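Local coordinates for protein thrombomodulin (Homo sapiens, PDB 1DX5) that acts as an endothelial-cell receptor and cofactor for thrombin activation of protein C, which starts an anticoagulant pathway; this piece holds EGF-like domains 4 to 6, at residues 53-58 / 73-78; 26-31 / 40-45. One frame throughout, in Å; residues are numbered along the deposited sequence.

From the N terminus the chain first meets interaction 2, in which 40-45 returns to 26-31 and closes a small loop holding the strand 32-35, at the C-terminal end of EGF-like domain 4. Interaction 1 comes later, in EGF-like domain 5, where 73-78 returns to 53-58 and joins strand 50-55 to strand 76-79. The two loops follow one another in series, neither enclosing nor crossing the other. They are nevertheless in contact at the domain boundary: the M44 side chain leaves interaction 2 and packs against interaction 1, its SD 3.7 Å from the N of D54 and its CE 3.8 Å from the SG of C77.

Interaction 1 of 2, residues 53-58 / 73-78; sequences ADCDPN and DGFICT
The carbonyl O of F75 takes a firm hydrogen bond from the N of A53 (3.0 Å, nearly straight at 165°). A water that donates to the O of A53 at 2.8 Å also reaches the O of F75, but only in a weak bond, so the two backbones are joined directly and, less firmly, through solvent. A53 suits this tight spot because its side chain stops at CB: that methyl points at the other strand and lies 3.4 Å from the SG of C77, with L71 and C63 also against it. The sulfur reaches A53 because it lies anti to its own carbonyl carbon (chi1 -65°), and C77 is buried. I76, on strand 76-79, points its CB away from 53-58, while the next residue, C77, points its own toward it. This is the antiparallel pairing of strands 50-55 and 76-79 in the fifth EGF-like domain, a pairing pinned by disulfides: C77 is bonded to C65, and C55 to C63 on the neighbouring strand 63-64. F75, which like G74 before it has positive phi, faces D72 together with I76 in a G1 beta bulge; positive phi favours glycine, which suits G74 to its place. Across from the bulge, the SG of C55 stands 4.1 Å from the CB of F75. Relative to the F75 ring the C55 sulfur is oblique, 51° off the normal and 5.3 Å from the centroid, a loose sulfur-aromatic contact; the ring itself leads away from 53-58 and also touches C63, the disulfide partner of C55.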
ATOM      1  N   ALA E  53       1.623  -8.735 -19.877  1.00  9.45           N
ATOM      2  CA  ALA E  53       2.553  -9.047 -18.790  1.00 10.99           C
ATOM      3  C   ALA E  53       3.085 -10.467 -18.889  1.00 11.25           C
ATOM      4  O   ALA E  53       2.482 -11.341 -19.514  1.00 11.09           O
ATOM      5  CB  ALA E  53       1.876  -8.848 -17.430  1.00 12.85           C
ATOM      6  N   ASP E  54       4.235 -10.688 -18.278  1.00 10.50           N
ATOM      7  CA  ASP E  54       4.823 -12.007 -18.274  1.00 10.81           C
ATOM      8  C   ASP E  54       4.250 -12.738 -17.057  1.00 10.56           C
ATOM      9  O   ASP E  54       4.739 -12.560 -15.940  1.00  8.48           O
ATOM     10  CB  ASP E  54       6.343 -11.885 -18.188  1.00 11.23           C
ATOM     11  CG  ASP E  54       7.054 -13.289 -18.050  1.00  8.76           C
ATOM     12  OD1 ASP E  54       6.473 -14.295 -18.495  1.00 13.74           O
ATOM     13  OD2 ASP E  54       8.160 -13.322 -17.492  1.00 13.56           O
ATOM     14  N   CYS E  55       3.182 -13.513 -17.272  1.00  9.98           N
ATOM     15  CA  CYS E  55       2.542 -14.249 -16.179  1.00 12.68           C
ATOM     16  C   CYS E  55       2.882 -15.736 -16.136  1.00 12.72           C
ATOM     17  O   CYS E  55       2.976 -16.398 -17.173  1.00 13.82           O
ATOM     18  CB  CYS E  55       1.030 -14.069 -16.235  1.00 11.50           C
ATOM     19  SG  CYS E  55       0.518 -12.329 -16.366  1.00 13.97           S
ATOM     20  N   ASP E  56       3.105 -16.250 -14.930  1.00 13.55           N
ATOM     21  CA  ASP E  56       3.436 -17.656 -14.746  1.00 16.16           C
ATOM     22  C   ASP E  56       2.172 -18.508 -14.630  1.00 18.91           C
ATOM     23  O   ASP E  56       1.411 -18.366 -13.685  1.00 22.12           O
ATOM     24  CB  ASP E  56       4.291 -17.807 -13.493  1.00 20.37           C
ATOM     25  CG  ASP E  56       4.833 -19.306 -13.277  1.00 21.03           C
ATOM     26  OD1 ASP E  56       4.362 -20.247 -13.944  1.00 22.76           O
ATOM     27  OD2 ASP E  56       5.710 -19.474 -12.418  1.00 24.87           O
ATOM     28  N   PRO E  57       1.925 -19.400 -15.607  1.00 19.77           N
ATOM     29  CA  PRO E  57       0.725 -20.237 -15.534  1.00 21.05           C
ATOM     30  C   PRO E  57       0.687 -21.310 -14.432  1.00 23.25           C
ATOM     31  O   PRO E  57      -0.355 -21.905 -14.193  1.00 22.95           O
ATOM     32  CB  PRO E  57       0.597 -20.798 -16.953  1.00 20.47           C
ATOM     33  CG  PRO E  57       1.935 -20.670 -17.525  1.00 18.65           C
ATOM     34  CD  PRO E  57       2.524 -19.442 -16.948  1.00 18.85           C
ATOM     35  N   ASN E  58       1.804 -21.506 -13.734  1.00 25.76           N
ATOM     36  CA  ASN E  58       1.875 -22.460 -12.622  1.00 30.49           C
ATOM     37  C   ASN E  58       1.334 -21.856 -11.329  1.00 33.00           C
ATOM     38  O   ASN E  58       1.299 -22.513 -10.283  1.00 34.99           O
ATOM     39  CB  ASN E  58       3.310 -22.910 -12.378  1.00 30.03           C
ATOM     40  CG  ASN E  58       3.692 -24.181 -13.240  1.00 31.96           C
ATOM     41  OD1 ASN E  58       4.865 -24.251 -13.593  1.00 36.97           O
ATOM     42  ND2 ASN E  58       2.759 -25.079 -13.545  1.00 32.49           N
ATOM     43  N   ASP E  73      -5.054  -3.370 -16.078  1.00 11.60           N
ATOM     44  CA  ASP E  73      -6.174  -4.247 -16.403  1.00 14.91           C
ATOM     45  C   ASP E  73      -5.892  -5.204 -17.549  1.00 12.63           C
ATOM     46  O   ASP E  73      -5.259  -4.833 -18.532  1.00 12.25           O
ATOM     47  CB  ASP E  73      -7.408  -3.422 -16.760  1.00 18.19           C
ATOM     48  CG  ASP E  73      -8.127  -2.826 -15.477  1.00 22.85           C
ATOM     49  OD1 ASP E  73      -8.077  -3.484 -14.424  1.00 25.32           O
ATOM     50  OD2 ASP E  73      -8.713  -1.737 -15.578  1.00 27.94           O
ATOM     51  N   GLY E  74      -6.418  -6.419 -17.425  1.00 12.34           N
ATOM     52  CA  GLY E  74      -6.230  -7.426 -18.450  1.00 10.75           C
ATOM     53  C   GLY E  74      -4.830  -7.994 -18.422  1.00 13.40           C
ATOM     54  O   GLY E  74      -4.362  -8.525 -19.430  1.00 15.35           O
ATOM     55  N   PHE E  75      -4.173  -7.896 -17.264  1.00 12.27           N
ATOM     56  CA  PHE E  75      -2.814  -8.403 -17.070  1.00 13.20           C
ATOM     57  C   PHE E  75      -1.870  -7.857 -18.141  1.00 12.93           C
ATOM     58  O   PHE E  75      -1.130  -8.591 -18.808  1.00 12.54           O
ATOM     59  CB  PHE E  75      -2.802  -9.936 -17.032  1.00 15.53           C
ATOM     60  CG  PHE E  75      -3.653 -10.521 -15.939  1.00 12.76           C
ATOM     61  CD1 PHE E  75      -3.205 -10.548 -14.634  1.00 11.15           C
ATOM     62  CD2 PHE E  75      -4.912 -11.035 -16.224  1.00 15.54           C
ATOM     63  CE1 PHE E  75      -3.997 -11.082 -13.621  1.00 14.67           C
ATOM     64  CE2 PHE E  75      -5.712 -11.571 -15.221  1.00 15.98           C
ATOM     65  CZ  PHE E  75      -5.253 -11.592 -13.919  1.00 14.95           C
ATOM     66  N   ILE E  76      -1.900  -6.538 -18.283  1.00  9.50           N
ATOM     67  CA  ILE E  76      -1.071  -5.859 -19.264  1.00 12.97           C
ATOM     68  C   ILE E  76      -0.131  -4.902 -18.565  1.00  9.55           C
ATOM     69  O   ILE E  76      -0.505  -4.261 -17.601  1.00 12.39           O
ATOM     70  CB  ILE E  76      -1.935  -5.056 -20.267  1.00 13.90           C
ATOM     71  CG1 ILE E  76      -2.903  -5.999 -20.975  1.00 17.07           C
ATOM     72  CG2 ILE E  76      -1.057  -4.411 -21.319  1.00 16.54           C
ATOM     73  CD1 ILE E  76      -3.920  -5.296 -21.814  1.00 24.94           C
ATOM     74  N   CYS E  77       1.096  -4.823 -19.053  1.00 10.80           N
ATOM     75  CA  CYS E  77       2.085  -3.922 -18.494  1.00 10.18           C
ATOM     76  C   CYS E  77       1.987  -2.617 -19.263  1.00 10.37           C
ATOM     77  O   CYS E  77       2.151  -2.593 -20.481  1.00 12.53           O
ATOM     78  CB  CYS E  77       3.479  -4.515 -18.665  1.00 11.60           C
ATOM     79  SG  CYS E  77       3.746  -6.050 -17.739  1.00 13.12           S
ATOM     80  N   THR E  78       1.722  -1.533 -18.551  1.00 13.08           N
ATOM     81  CA  THR E  78       1.596  -0.227 -19.185  1.00 10.92           C
ATOM     82  C   THR E  78       2.734   0.702 -18.722  1.00 10.60           C
ATOM     83  O   THR E  78       3.225   0.597 -17.596  1.00  8.51           O
ATOM     84  CB  THR E  78       0.196   0.389 -18.915  1.00 10.24           C
ATOM     85  OG1 THR E  78       0.060   1.622 -19.639  1.00 18.25           O
ATOM     86  CG2 THR E  78       0.015   0.672 -17.452  1.00 15.24           C
TER
HETATM   87  O   HOH W   1      -0.166 -11.545 -20.273  1.00 25.59           O

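Interaction 2 of 2, residues 26-31 / 40-45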
ATOM      1  N   CYS E  26      22.385 -18.164 -26.213  1.00 10.39           N
ATOM      2  CA  CYS E  26      21.078 -18.433 -25.652  1.00  9.10           C
ATOM      3  C   CYS E  26      20.190 -17.251 -26.035  1.00 10.40           C
ATOM      4  O   CYS E  26      20.555 -16.093 -25.796  1.00 10.03           O
ATOM      5  CB  CYS E  26      21.162 -18.507 -24.129  1.00 13.04           C
ATOM      6  SG  CYS E  26      21.905 -20.019 -23.475  1.00 11.76           S
ATOM      7  N   VAL E  27      19.036 -17.550 -26.628  1.00  8.72           N
ATOM      8  CA  VAL E  27      18.091 -16.527 -27.046  1.00  7.76           C
ATOM      9  C   VAL E  27      16.714 -16.758 -26.430  1.00 11.09           C
ATOM     10  O   VAL E  27      16.446 -17.801 -25.794  1.00  6.32           O
ATOM     11  CB  VAL E  27      17.988 -16.418 -28.618  1.00  7.27           C
ATOM     12  CG1 VAL E  27      19.320 -15.863 -29.210  1.00  5.04           C
ATOM     13  CG2 VAL E  27      17.713 -17.787 -29.230  1.00  5.64           C
ATOM     14  N   CYS E  28      15.844 -15.775 -26.632  1.00  8.85           N
ATOM     15  CA  CYS E  28      14.515 -15.822 -26.079  1.00 11.19           C
ATOM     16  C   CYS E  28      13.434 -15.635 -27.121  1.00 11.78           C
ATOM     17  O   CYS E  28      13.719 -15.444 -28.303  1.00 13.33           O
ATOM     18  CB  CYS E  28      14.401 -14.754 -24.994  1.00  8.22           C
ATOM     19  SG  CYS E  28      15.741 -14.870 -23.776  1.00 11.22           S
ATOM     20  N   ALA E  29      12.188 -15.758 -26.676  1.00 12.48           N
ATOM     21  CA  ALA E  29      11.027 -15.575 -27.552  1.00 11.50           C
ATOM     22  C   ALA E  29      10.890 -14.093 -27.847  1.00  9.77           C
ATOM     23  O   ALA E  29      11.464 -13.260 -27.137  1.00 10.96           O
ATOM     24  CB  ALA E  29       9.766 -16.079 -26.862  1.00 10.34           C
ATOM     25  N   GLU E  30      10.131 -13.763 -28.888  1.00  9.70           N
ATOM     26  CA  GLU E  30       9.916 -12.372 -29.250  1.00  9.98           C
ATOM     27  C   GLU E  30       9.252 -11.686 -28.054  1.00  5.66           C
ATOM     28  O   GLU E  30       8.428 -12.296 -27.376  1.00  6.67           O
ATOM     29  CB  GLU E  30       9.055 -12.267 -30.513  1.00 11.06           C
ATOM     30  CG  GLU E  30       7.716 -12.962 -30.402  1.00 21.07           C
ATOM     31  N   GLY E  31       9.690 -10.463 -27.756  1.00  4.87           N
ATOM     32  CA  GLY E  31       9.168  -9.712 -26.627  1.00  2.00           C
ATOM     33  C   GLY E  31       9.980  -9.962 -25.364  1.00  7.37           C
ATOM     34  O   GLY E  31       9.686  -9.374 -24.322  1.00  7.00           O
ATOM     35  N   HIS E  40      21.805 -16.911 -19.801  1.00 14.71           N
ATOM     36  CA  HIS E  40      21.110 -18.151 -20.121  1.00 15.08           C
ATOM     37  C   HIS E  40      19.627 -18.021 -19.784  1.00 13.82           C
ATOM     38  O   HIS E  40      18.831 -18.925 -20.057  1.00 13.19           O
ATOM     39  CB  HIS E  40      21.723 -19.333 -19.351  1.00 18.17           C
ATOM     40  CG  HIS E  40      22.966 -19.887 -19.975  1.00 24.24           C
ATOM     41  ND1 HIS E  40      24.161 -19.199 -20.002  1.00 30.18           N
ATOM     42  CD2 HIS E  40      23.207 -21.074 -20.587  1.00 29.44           C
ATOM     43  CE1 HIS E  40      25.083 -19.939 -20.600  1.00 29.11           C
ATOM     44  NE2 HIS E  40      24.528 -21.081 -20.965  1.00 27.63           N
ATOM     45  N   ARG E  41      19.259 -16.883 -19.199  1.00 13.47           N
ATOM     46  CA  ARG E  41      17.872 -16.641 -18.826  1.00 16.42           C
ATOM     47  C   ARG E  41      17.219 -15.497 -19.612  1.00 14.89           C
ATOM     48  O   ARG E  41      17.902 -14.685 -20.246  1.00  9.98           O
ATOM     49  CB  ARG E  41      17.742 -16.446 -17.309  1.00 19.05           C
ATOM     50  CG  ARG E  41      17.911 -17.755 -16.528  1.00 27.28           C
ATOM     51  CD  ARG E  41      17.782 -17.552 -15.022  1.00 35.42           C
ATOM     52  NE  ARG E  41      16.489 -16.984 -14.643  1.00 41.31           N
ATOM     53  CZ  ARG E  41      16.333 -15.892 -13.898  1.00 43.07           C
ATOM     54  NH1 ARG E  41      17.388 -15.230 -13.433  1.00 44.40           N
ATOM     55  NH2 ARG E  41      15.111 -15.440 -13.643  1.00 44.02           N
ATOM     56  N   CYS E  42      15.888 -15.467 -19.560  1.00 11.08           N
ATOM     57  CA  CYS E  42      15.076 -14.489 -20.264  1.00 10.99           C
ATOM     58  C   CYS E  42      14.183 -13.620 -19.379  1.00 10.65           C
ATOM     59  O   CYS E  42      13.669 -14.070 -18.344  1.00 10.27           O
ATOM     60  CB  CYS E  42      14.165 -15.217 -21.246  1.00  9.36           C
ATOM     61  SG  CYS E  42      15.064 -16.243 -22.432  1.00  9.84           S
ATOM     62  N   GLN E  43      13.976 -12.385 -19.823  1.00  7.67           N
ATOM     63  CA  GLN E  43      13.107 -11.446 -19.132  1.00 10.04           C
ATOM     64  C   GLN E  43      12.427 -10.594 -20.191  1.00 10.26           C
ATOM     65  O   GLN E  43      13.020 -10.230 -21.201  1.00 12.84           O
ATOM     66  CB  GLN E  43      13.873 -10.560 -18.130  1.00  9.30           C
ATOM     67  CG  GLN E  43      14.915  -9.656 -18.767  1.00 10.98           C
ATOM     68  CD  GLN E  43      15.722  -8.780 -17.697  1.00 12.77           C
ATOM     69  OE1 GLN E  43      15.433  -8.974 -16.510  1.00 12.05           O
ATOM     70  NE2 GLN E  43      16.650  -7.926 -18.110  1.00  9.82           N
ATOM     71  N   MET E  44      11.163 -10.298 -19.941  1.00 13.36           N
ATOM     72  CA  MET E  44      10.314  -9.500 -20.817  1.00 12.69           C
ATOM     73  C   MET E  44      10.797  -8.058 -21.035  1.00 11.62           C
ATOM     74  O   MET E  44      11.400  -7.450 -20.150  1.00 11.86           O
ATOM     75  CB  MET E  44       8.910  -9.456 -20.190  1.00 14.09           C
ATOM     76  CG  MET E  44       7.912  -8.575 -20.898  1.00 18.69           C
ATOM     77  SD  MET E  44       6.471  -8.212 -19.883  1.00 16.86           S
ATOM     78  CE  MET E  44       5.734  -6.967 -20.877  1.00 20.92           C
ATOM     79  N   PHE E  45      10.501  -7.520 -22.215  1.00  9.37           N
ATOM     80  CA  PHE E  45      10.812  -6.132 -22.533  1.00  8.76           C
ATOM     81  C   PHE E  45       9.585  -5.547 -23.227  1.00  5.75           C
ATOM     82  O   PHE E  45       8.697  -6.285 -23.646  1.00  5.29           O
ATOM     83  CB  PHE E  45      12.099  -5.986 -23.387  1.00  6.79           C
ATOM     84  CG  PHE E  45      11.961  -6.420 -24.844  1.00  8.73           C
ATOM     85  CD1 PHE E  45      11.272  -5.633 -25.768  1.00  5.13           C
ATOM     86  CD2 PHE E  45      12.570  -7.581 -25.292  1.00  7.08           C
ATOM     87  CE1 PHE E  45      11.193  -5.999 -27.109  1.00 10.83           C
ATOM     88  CE2 PHE E  45      12.499  -7.957 -26.635  1.00  8.48           C
ATOM     89  CZ  PHE E  45      11.808  -7.163 -27.545  1.00  9.13           C
TER
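The covalent tie between C28 and C42 holds the middle of the contact, their SG atoms 2.0 Å apart with a disulfide torsion of -89°, close to the relaxed right angle. Both CB atoms point toward the opposite segment, and with each SG anti to its own carbonyl carbon the two sulfurs meet between them. One hydrogen bond joins the backbones directly, from the N of F45 to the O of G31 (2.9 Å, 164°). The same oxygen also receives a CH contact from the CA of M44 at 3.6 Å.

Two aromatic contacts flank the disulfide. At one end the SG of C26, itself bonded to C12, sits over one face of the H40 imidazole, displaced toward the rim and 3.3 Å from CD2; the ring's NE2 is hydrogen-bonded to the OH of Y24. At the other, F45 lays a ring face on the G31 backbone in a CH-pi contact, the CA of G31 4.0 Å from the ring centroid. The F45 CG, held between its backbone N and carbonyl carbon (chi1 73°), starts the ring back toward G31, whose C lies over the face toward the rim. Glycine suits this place because its phi is positive and a CB would be jammed against the preceding carbonyl oxygen. A disulfide closing the final loop, beside the small antiparallel pair 32-35 and 42-44, is characteristic of the C-terminal part of an EGF-like domain, here the fourth.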